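Local coordinates for uncharacterized egV family protein COG1307 (Ruminococcus gnavus, PDB 3JR7) that is of unknown function but may bind a lipid, possibly a fatty acid, at residues V26-E31 / S282-V287; A139-T144 / A250-N255; G190-I195 / G215-K220. All blocks are in the same frame, centred on the assembly; numbering follows the deposited sequence.

Contact 1. Residues V26-E31 / S282-V287; sequences VDSCGE and SGISTV
Glu31 OE2 is gripped by two donors from the start of helix 283-289. The backbone N-H of Ser282 comes in at 2.8 Å from N to OE2, nearly straight at 172°, and uses the anti lone pair, the one turned away from OE1. The hydroxyl of Ser285 donates from the syn side, 16° out of the carboxylate plane, with OG also 2.8 Å from OE2. The glutamate chain bends at chi2 (73°), turning CD out of the extended line, and CG itself lies 3.5 Å from Ser282 N. The other carboxylate oxygen, OE1, accepts from Ser140 OG, which helps to fix the rotation of the group.

Ser282 is the N-cap of the helix. With its OG between the backbone N and the carbonyl carbon, the hydroxyl accepts from Ser285 N and at the same time donates to Cys29 O, 2.9 Å from OG, which is tilted from that carbonyl's plane. The cap is thus tied to the type I turn from Asp27 to Gly30 that follows strand 22-27. In the two-domain DegV fold this joins the loop after the first strand of one sheet to the helix that follows strand 275-280 of the other. A carboxylate held at the N-terminus of a helix would probably be stabilised as the anion by the helix dipole.

Beside the polar cluster, Cys29 packs through CB and SG against Ile284; SG is 3.9 Å from CG2 of Ile284. Ser28 OG turns to Asp58 OD2, a carboxylate oxygen that also takes the N-H of Ile284. Ser285 belongs to the pocket occupied by a PG6 molecule, and the Ile284 side chain lies about 4 Å from that ligand.

Contact 2. Residues A139-T144 / A250-N255; sequences ASVGET and AIAHCN
Ser140 meets Ala252 through its hydroxyl: OG, anti to the backbone N (chi1 174°), lies 3.5 Å from the methyl carbon CB of Ala252. That is a van der Waals contact; the polar partner of this hydroxyl is Glu31 OE1. Ser140 sits at the N-cap position of helix 141-155 but its side chain makes no capping bond. It follows Ala139, a residue of the pocket that holds PG6, and its own side chain is about 4 Å from that ligand.

Val141, in the first turn of the helix, carries most of the contact. Its branched carbon CB comes straight onto the methyl of Ala250, 3.6 Å from CB to CB. The two methyls spread over the strand: CG1, anti to the carbonyl carbon (chi1 -75°), reaches Ala252 CB at 3.8 Å, while CG2 settles by Ala250 CB at 3.9 Å. The valine therefore straddles two alanines that alternate with Ile251, whose side chain points away to the other side of the sheet, onto helix 257-270. Val279 and Val297, from the strands flanking 248-253, also touch Val141. An alanine here would keep CB on Ala250 but would probably open gaps where CG1 met Ala252 and CG2 met Ala250.

Further on, Thr144 OG1 bonds to Glu31 O, which helps to place the helix. The small alanine methyls let the helix start come close, with Val141 CA 6.2 Å from Ala250 CA. This is helix-on-sheet packing of an alpha/beta fold, here between the N-terminal end of helix 141-155 and strand 248-253, which lies between strands 294-297 and 275-280 of the second sheet, beside the ligand pocket.

Contact 3. Residues G190-I195 / G215-K220; sequences GRLTGI and GTICQK
Ile217 is met by three residues of the loop 190-195. Its CG2 takes Leu192 CD2 at 3.8 Å and Ile195 CD1 at 3.9 Å, while its CD1 lies 3.5 Å from the carbonyl oxygen of Arg191. Ile195 reaches over the strand backbone: CD1, with the chain extended at chi2 (175°), comes to 3.3 Å from Ile217 O and 3.8 Å from Cys218 CA. At the margin, Ile195 CG2 rests against the amide of Gln219.

Two waters bridge the backbones. One donates to Arg191 O and accepts from Ile217 N; the other donates to both Thr193 O and Ile217 O. They join the main chains at Arg191, Thr193 and Ile217, beside the direct side-chain contacts.

Farther out, Met209 of strand 205-211 backs Ile195, Ile217 and Gln219, and Leu186 of helix 184-188 touches Leu192 and Ile217. Gly190 ends that helix in a Schellman motif, its positive phi (82°) turning the chain into the loop. The Arg191 side chain heads away to Asn189 O and Leu108 O, and lies about 4 Å from the PG6 ligand, whose pocket also includes Gly215 and Thr216.

Direct contact is therefore mainly apolar; on this side the N and O of Ile217 are bonded to waters, while Cys218 pairs with Gly210 of strand 205-211.

The three contacts close successively shorter spans of chain: contact 1 joins residues 251 apart, contact 2 lies within that span, and contact 3 within contact 2. Contacts 1 and 2 have centres 8 Å apart and touch, sharing the neighbourhood of Glu31 at the start of helix 141-155, and they sit near the middle of the chain where the two sheets come together. Contact 3 lies farther out, its centre about 18 Å from that of contact 2, but both reach the same sheet, through strands 217-224 and 248-253. Each contributes residues to the pocket holding PG6, a molecule probably from the crystallisation liquor, which may mark a ligand pocket.

Contact 1. Residues V26-E31 / S282-V287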
loop_
_atom_site.group_PDB
_atom_site.type_symbol
_atom_site.label_atom_id
_atom_site.label_comp_id
_atom_site.label_asym_id
_atom_site.label_seq_id
_atom_site.Cartn_x
_atom_site.Cartn_y
_atom_site.Cartn_z
ATOM N N VAL A 26 2.028 9.554 4.437
ATOM C CA VAL A 26 1.971 8.199 3.926
ATOM C C VAL A 26 3.335 7.855 3.375
ATOM O O VAL A 26 3.929 8.676 2.654
ATOM C CB VAL A 26 0.918 8.106 2.815
ATOM C CG1 VAL A 26 0.747 6.636 2.348
ATOM C CG2 VAL A 26 -0.412 8.682 3.310
ATOM N N ASP A 27 3.885 6.678 3.697
ATOM C CA ASP A 27 5.138 6.316 3.064
ATOM C C ASP A 27 4.895 6.091 1.570
ATOM O O ASP A 27 3.754 5.956 1.127
ATOM C CB ASP A 27 5.884 5.151 3.745
ATOM C CG ASP A 27 5.191 3.793 3.594
ATOM O OD1 ASP A 27 4.533 3.505 2.558
ATOM O OD2 ASP A 27 5.399 2.968 4.504
ATOM N N SER A 28 5.969 6.125 0.780
ATOM C CA SER A 28 5.814 6.314 -0.677
ATOM C C SER A 28 5.203 5.070 -1.352
ATOM O O SER A 28 4.741 5.124 -2.457
ATOM C CB SER A 28 7.148 6.668 -1.304
ATOM O OG SER A 28 8.050 5.615 -1.165
ATOM N N CYS A 29 5.166 3.956 -0.644
ATOM C CA CYS A 29 4.512 2.761 -1.189
ATOM C C CYS A 29 3.041 3.030 -1.468
ATOM O O CYS A 29 2.490 2.570 -2.480
ATOM C CB CYS A 29 4.703 1.556 -0.262
ATOM S SG CYS A 29 4.089 0.044 -1.012
ATOM N N GLY A 30 2.418 3.825 -0.612
ATOM C CA GLY A 30 1.013 4.108 -0.733
ATOM C C GLY A 30 0.746 5.098 -1.831
ATOM O O GLY A 30 1.155 6.260 -1.692
ATOM N N GLU A 31 0.027 4.680 -2.885
ATOM C CA GLU A 31 -0.192 5.555 -4.041
ATOM C C GLU A 31 -1.137 6.698 -3.703
ATOM O O GLU A 31 -1.997 6.516 -2.893
ATOM C CB GLU A 31 -0.785 4.766 -5.239
ATOM C CG GLU A 31 0.104 3.742 -5.899
ATOM C CD GLU A 31 0.332 2.484 -5.088
ATOM O OE1 GLU A 31 -0.479 2.183 -4.159
ATOM O OE2 GLU A 31 1.318 1.784 -5.407
ATOM N N SER A 282 3.129 2.723 -7.274
ATOM C CA SER A 282 4.236 3.595 -6.822
ATOM C C SER A 282 5.581 2.914 -7.107
ATOM O O SER A 282 5.622 1.767 -7.531
ATOM C CB SER A 282 4.130 3.792 -5.314
ATOM O OG SER A 282 4.447 2.535 -4.650
ATOM N N GLY A 283 6.687 3.611 -6.862
ATOM C CA GLY A 283 8.023 3.025 -7.015
ATOM C C GLY A 283 8.203 1.746 -6.215
ATOM O O GLY A 283 8.635 0.707 -6.749
ATOM N N ILE A 284 7.900 1.798 -4.906
ATOM C CA ILE A 284 8.068 0.571 -4.099
ATOM C C ILE A 284 7.102 -0.536 -4.565
ATOM O O ILE A 284 7.491 -1.694 -4.681
ATOM C CB ILE A 284 7.879 0.877 -2.616
ATOM C CG1 ILE A 284 9.005 1.817 -2.147
ATOM C CG2 ILE A 284 7.856 -0.417 -1.781
ATOM C CD1 ILE A 284 10.413 1.198 -2.168
ATOM N N SER A 285 5.870 -0.165 -4.872
ATOM C CA SER A 285 4.893 -1.119 -5.362
ATOM C C SER A 285 5.355 -1.771 -6.677
ATOM O O SER A 285 5.230 -2.982 -6.863
ATOM C CB SER A 285 3.524 -0.444 -5.511
ATOM O OG SER A 285 2.936 -0.102 -4.226
ATOM N N THR A 286 5.892 -0.952 -7.585
ATOM C CA THR A 286 6.466 -1.460 -8.829
ATOM C C THR A 286 7.604 -2.433 -8.580
ATOM O O THR A 286 7.628 -3.527 -9.168
ATOM C CB THR A 286 6.933 -0.309 -9.686
ATOM O OG1 THR A 286 5.767 0.423 -10.117
ATOM C CG2 THR A 286 7.774 -0.802 -10.849
ATOM N N VAL A 287 8.520 -2.082 -7.677
ATOM C CA VAL A 287 9.646 -2.956 -7.398
ATOM C C VAL A 287 9.211 -4.355 -6.945
ATOM O O VAL A 287 9.768 -5.365 -7.391
ATOM C CB VAL A 287 10.581 -2.324 -6.353
ATOM C CG1 VAL A 287 11.595 -3.341 -5.831
ATOM C CG2 VAL A 287 11.309 -1.061 -6.951
#

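Contact 2. Residues A139-T144 / A250-N255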
loop_
_atom_site.group_PDB
_atom_site.type_symbol
_atom_site.label_atom_id
_atom_site.label_comp_id
_atom_site.label_asym_id
_atom_site.label_seq_id
_atom_site.Cartn_x
_atom_site.Cartn_y
_atom_site.Cartn_z
ATOM N N ALA A 139 -0.048 -2.783 2.023
ATOM C CA ALA A 139 0.913 -2.124 1.155
ATOM C C ALA A 139 0.094 -1.408 0.101
ATOM O O ALA A 139 -1.110 -1.660 -0.058
ATOM C CB ALA A 139 1.826 -3.154 0.473
ATOM N N SER A 140 0.743 -0.522 -0.635
ATOM C CA SER A 140 0.212 0.022 -1.884
ATOM C C SER A 140 -1.128 0.680 -1.585
ATOM O O SER A 140 -1.224 1.471 -0.637
ATOM C CB SER A 140 0.134 -1.095 -2.952
ATOM O OG SER A 140 -0.504 -0.673 -4.178
ATOM N N VAL A 141 -2.160 0.316 -2.318
ATOM C CA VAL A 141 -3.479 0.921 -2.193
ATOM C C VAL A 141 -4.199 0.605 -0.870
ATOM O O VAL A 141 -5.163 1.298 -0.494
ATOM C CB VAL A 141 -4.433 0.642 -3.415
ATOM C CG1 VAL A 141 -4.029 1.512 -4.631
ATOM C CG2 VAL A 141 -4.509 -0.843 -3.738
ATOM N N GLY A 142 -3.726 -0.399 -0.143
ATOM C CA GLY A 142 -4.176 -0.575 1.263
ATOM C C GLY A 142 -3.874 0.708 2.065
ATOM O O GLY A 142 -4.712 1.205 2.807
ATOM N N GLU A 143 -2.674 1.265 1.878
ATOM C CA GLU A 143 -2.292 2.525 2.565
ATOM C C GLU A 143 -3.138 3.696 2.066
ATOM O O GLU A 143 -3.591 4.560 2.844
ATOM C CB GLU A 143 -0.819 2.806 2.336
ATOM C CG GLU A 143 0.113 1.741 2.945
ATOM C CD GLU A 143 1.573 1.968 2.598
ATOM O OE1 GLU A 143 2.090 3.059 2.878
ATOM O OE2 GLU A 143 2.196 1.047 2.033
ATOM N N THR A 144 -3.347 3.729 0.750
ATOM C CA THR A 144 -4.115 4.762 0.098
ATOM C C THR A 144 -5.498 4.814 0.719
ATOM O O THR A 144 -5.987 5.889 1.127
ATOM C CB THR A 144 -4.277 4.464 -1.410
ATOM O OG1 THR A 144 -2.994 4.195 -1.999
ATOM C CG2 THR A 144 -4.955 5.602 -2.101
ATOM N N ALA A 250 -10.126 -0.504 -4.185
ATOM C CA ALA A 250 -8.980 0.050 -4.865
ATOM C C ALA A 250 -8.232 -1.022 -5.586
ATOM O O ALA A 250 -8.071 -2.154 -5.090
ATOM C CB ALA A 250 -8.037 0.814 -3.879
ATOM N N ILE A 251 -7.752 -0.658 -6.770
ATOM C CA ILE A 251 -6.931 -1.535 -7.595
ATOM C C ILE A 251 -5.658 -0.812 -8.044
ATOM O O ILE A 251 -5.725 0.257 -8.622
ATOM C CB ILE A 251 -7.692 -2.027 -8.839
ATOM C CG1 ILE A 251 -8.943 -2.795 -8.444
ATOM C CG2 ILE A 251 -6.817 -2.927 -9.709
ATOM C CD1 ILE A 251 -9.978 -2.844 -9.536
ATOM N N ALA A 252 -4.499 -1.380 -7.768
ATOM C CA ALA A 252 -3.273 -0.864 -8.317
ATOM C C ALA A 252 -2.744 -1.869 -9.311
ATOM O O ALA A 252 -2.851 -3.086 -9.098
ATOM C CB ALA A 252 -2.241 -0.605 -7.218
ATOM N N HIS A 253 -2.173 -1.362 -10.402
ATOM C CA HIS A 253 -1.614 -2.205 -11.452
ATOM C C HIS A 253 -0.260 -1.675 -11.842
ATOM O O HIS A 253 0.002 -0.465 -11.733
ATOM C CB HIS A 253 -2.543 -2.251 -12.673
ATOM C CG HIS A 253 -2.499 -1.004 -13.491
ATOM N ND1 HIS A 253 -3.281 0.097 -13.222
ATOM C CD2 HIS A 253 -1.722 -0.665 -14.541
ATOM C CE1 HIS A 253 -3.008 1.051 -14.101
ATOM N NE2 HIS A 253 -2.058 0.620 -14.899
ATOM N N CYS A 254 0.623 -2.593 -12.221
ATOM C CA CYS A 254 1.938 -2.224 -12.706
ATOM C C CYS A 254 2.006 -2.458 -14.220
ATOM O O CYS A 254 2.257 -3.577 -14.652
ATOM C CB CYS A 254 3.008 -3.072 -12.025
ATOM S SG CYS A 254 4.682 -2.566 -12.494
ATOM N N ASN A 255 1.784 -1.387 -14.985
ATOM C CA ASN A 255 1.901 -1.408 -16.464
ATOM C C ASN A 255 0.916 -2.415 -17.108
ATOM O O ASN A 255 1.272 -3.149 -18.040
ATOM C CB ASN A 255 3.332 -1.751 -16.852
ATOM C CG ASN A 255 3.614 -1.558 -18.350
ATOM O OD1 ASN A 255 3.136 -0.597 -18.962
ATOM N ND2 ASN A 255 4.385 -2.471 -18.931
#

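Contact 3. Residues G190-I195 / G215-K220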
loop_
_atom_site.group_PDB
_atom_site.type_symbol
_atom_site.label_atom_id
_atom_site.label_comp_id
_atom_site.label_asym_id
_atom_site.label_seq_id
_atom_site.Cartn_x
_atom_site.Cartn_y
_atom_site.Cartn_z
ATOM N N GLY A 190 12.922 -11.692 1.121
ATOM C CA GLY A 190 12.545 -12.293 2.413
ATOM C C GLY A 190 11.138 -11.924 2.879
ATOM O O GLY A 190 10.824 -12.012 4.074
ATOM N N ARG A 191 10.284 -11.519 1.942
ATOM C CA ARG A 191 8.889 -11.139 2.247
ATOM C C ARG A 191 7.855 -12.256 2.074
ATOM O O ARG A 191 6.678 -12.035 2.264
ATOM C CB ARG A 191 8.492 -9.937 1.382
ATOM C CG ARG A 191 8.857 -8.602 2.000
ATOM C CD ARG A 191 10.325 -8.355 2.198
ATOM N NE ARG A 191 10.545 -7.089 2.870
ATOM C CZ ARG A 191 11.717 -6.478 2.980
ATOM N NH1 ARG A 191 12.819 -6.971 2.400
ATOM N NH2 ARG A 191 11.788 -5.344 3.653
ATOM N N LEU A 192 8.294 -13.455 1.717
ATOM C CA LEU A 192 7.371 -14.560 1.443
ATOM C C LEU A 192 7.695 -15.748 2.352
ATOM O O LEU A 192 7.439 -16.901 2.018
ATOM C CB LEU A 192 7.458 -14.979 -0.033
ATOM C CG LEU A 192 7.020 -14.003 -1.109
ATOM C CD1 LEU A 192 6.931 -14.746 -2.458
ATOM C CD2 LEU A 192 5.633 -13.418 -0.726
ATOM N N THR A 193 8.267 -15.467 3.513
ATOM C CA THR A 193 8.808 -16.565 4.295
ATOM C C THR A 193 7.685 -17.460 4.841
ATOM O O THR A 193 6.567 -17.034 5.086
ATOM C CB THR A 193 9.757 -16.101 5.395
ATOM O OG1 THR A 193 9.073 -15.231 6.285
ATOM C CG2 THR A 193 10.950 -15.378 4.790
ATOM N N GLY A 194 7.993 -18.738 4.973
ATOM C CA GLY A 194 6.983 -19.703 5.325
ATOM C C GLY A 194 6.362 -20.304 4.083
ATOM O O GLY A 194 6.392 -21.531 3.929
ATOM N N ILE A 195 5.834 -19.450 3.191
ATOM C CA ILE A 195 5.070 -19.893 2.010
ATOM C C ILE A 195 5.932 -20.783 1.143
ATOM O O ILE A 195 6.960 -20.342 0.633
ATOM C CB ILE A 195 4.614 -18.722 1.095
ATOM C CG1 ILE A 195 3.798 -17.678 1.860
ATOM C CG2 ILE A 195 3.784 -19.264 -0.061
ATOM C CD1 ILE A 195 3.440 -16.477 1.019
ATOM N N GLY A 215 -0.672 -8.877 8.844
ATOM C CA GLY A 215 0.128 -8.100 7.850
ATOM C C GLY A 215 1.257 -8.879 7.191
ATOM O O GLY A 215 2.206 -8.270 6.688
ATOM N N THR A 216 1.202 -10.212 7.239
ATOM C CA THR A 216 2.129 -11.028 6.484
ATOM C C THR A 216 1.432 -11.433 5.160
ATOM O O THR A 216 0.235 -11.192 4.969
ATOM C CB THR A 216 2.617 -12.303 7.247
ATOM O OG1 THR A 216 1.492 -13.100 7.592
ATOM C CG2 THR A 216 3.450 -11.949 8.524
ATOM N N ILE A 217 2.187 -12.067 4.262
ATOM C CA ILE A 217 1.650 -12.535 3.003
ATOM C C ILE A 217 1.373 -14.032 3.079
ATOM O O ILE A 217 2.183 -14.787 3.613
ATOM C CB ILE A 217 2.642 -12.235 1.854
ATOM C CG1 ILE A 217 2.857 -10.705 1.761
ATOM C CG2 ILE A 217 2.121 -12.834 0.503
ATOM C CD1 ILE A 217 3.975 -10.243 0.849
ATOM N N CYS A 218 0.251 -14.462 2.540
ATOM C CA CYS A 218 -0.027 -15.909 2.401
ATOM C C CYS A 218 -0.545 -16.207 0.974
ATOM O O CYS A 218 -0.897 -15.311 0.211
ATOM C CB CYS A 218 -1.058 -16.379 3.426
ATOM S SG CYS A 218 -2.749 -15.610 3.241
ATOM N N GLN A 219 -0.564 -17.483 0.637
ATOM C CA GLN A 219 -1.205 -17.933 -0.588
ATOM C C GLN A 219 -2.666 -18.323 -0.310
ATOM O O GLN A 219 -2.964 -19.104 0.590
ATOM C CB GLN A 219 -0.419 -19.087 -1.160
ATOM C CG GLN A 219 -0.984 -19.522 -2.492
ATOM C CD GLN A 219 -0.082 -20.443 -3.236
ATOM O OE1 GLN A 219 -0.556 -21.333 -3.903
ATOM N NE2 GLN A 219 1.197 -20.235 -3.148
ATOM N N LYS A 220 -3.578 -17.732 -1.055
ATOM C CA LYS A 220 -4.999 -17.984 -0.935
ATOM C C LYS A 220 -5.497 -19.013 -1.924
ATOM O O LYS A 220 -6.487 -19.666 -1.662
ATOM C CB LYS A 220 -5.759 -16.691 -1.234
ATOM C CG LYS A 220 -5.315 -15.477 -0.408
ATOM C CD LYS A 220 -5.649 -15.662 1.029
ATOM C CE LYS A 220 -7.093 -15.314 1.330
ATOM N NZ LYS A 220 -7.443 -15.643 2.776
HETATM O O HOH W 1 5.042 -12.155 4.628
HETATM O O HOH W 2 4.900 -14.925 4.343
#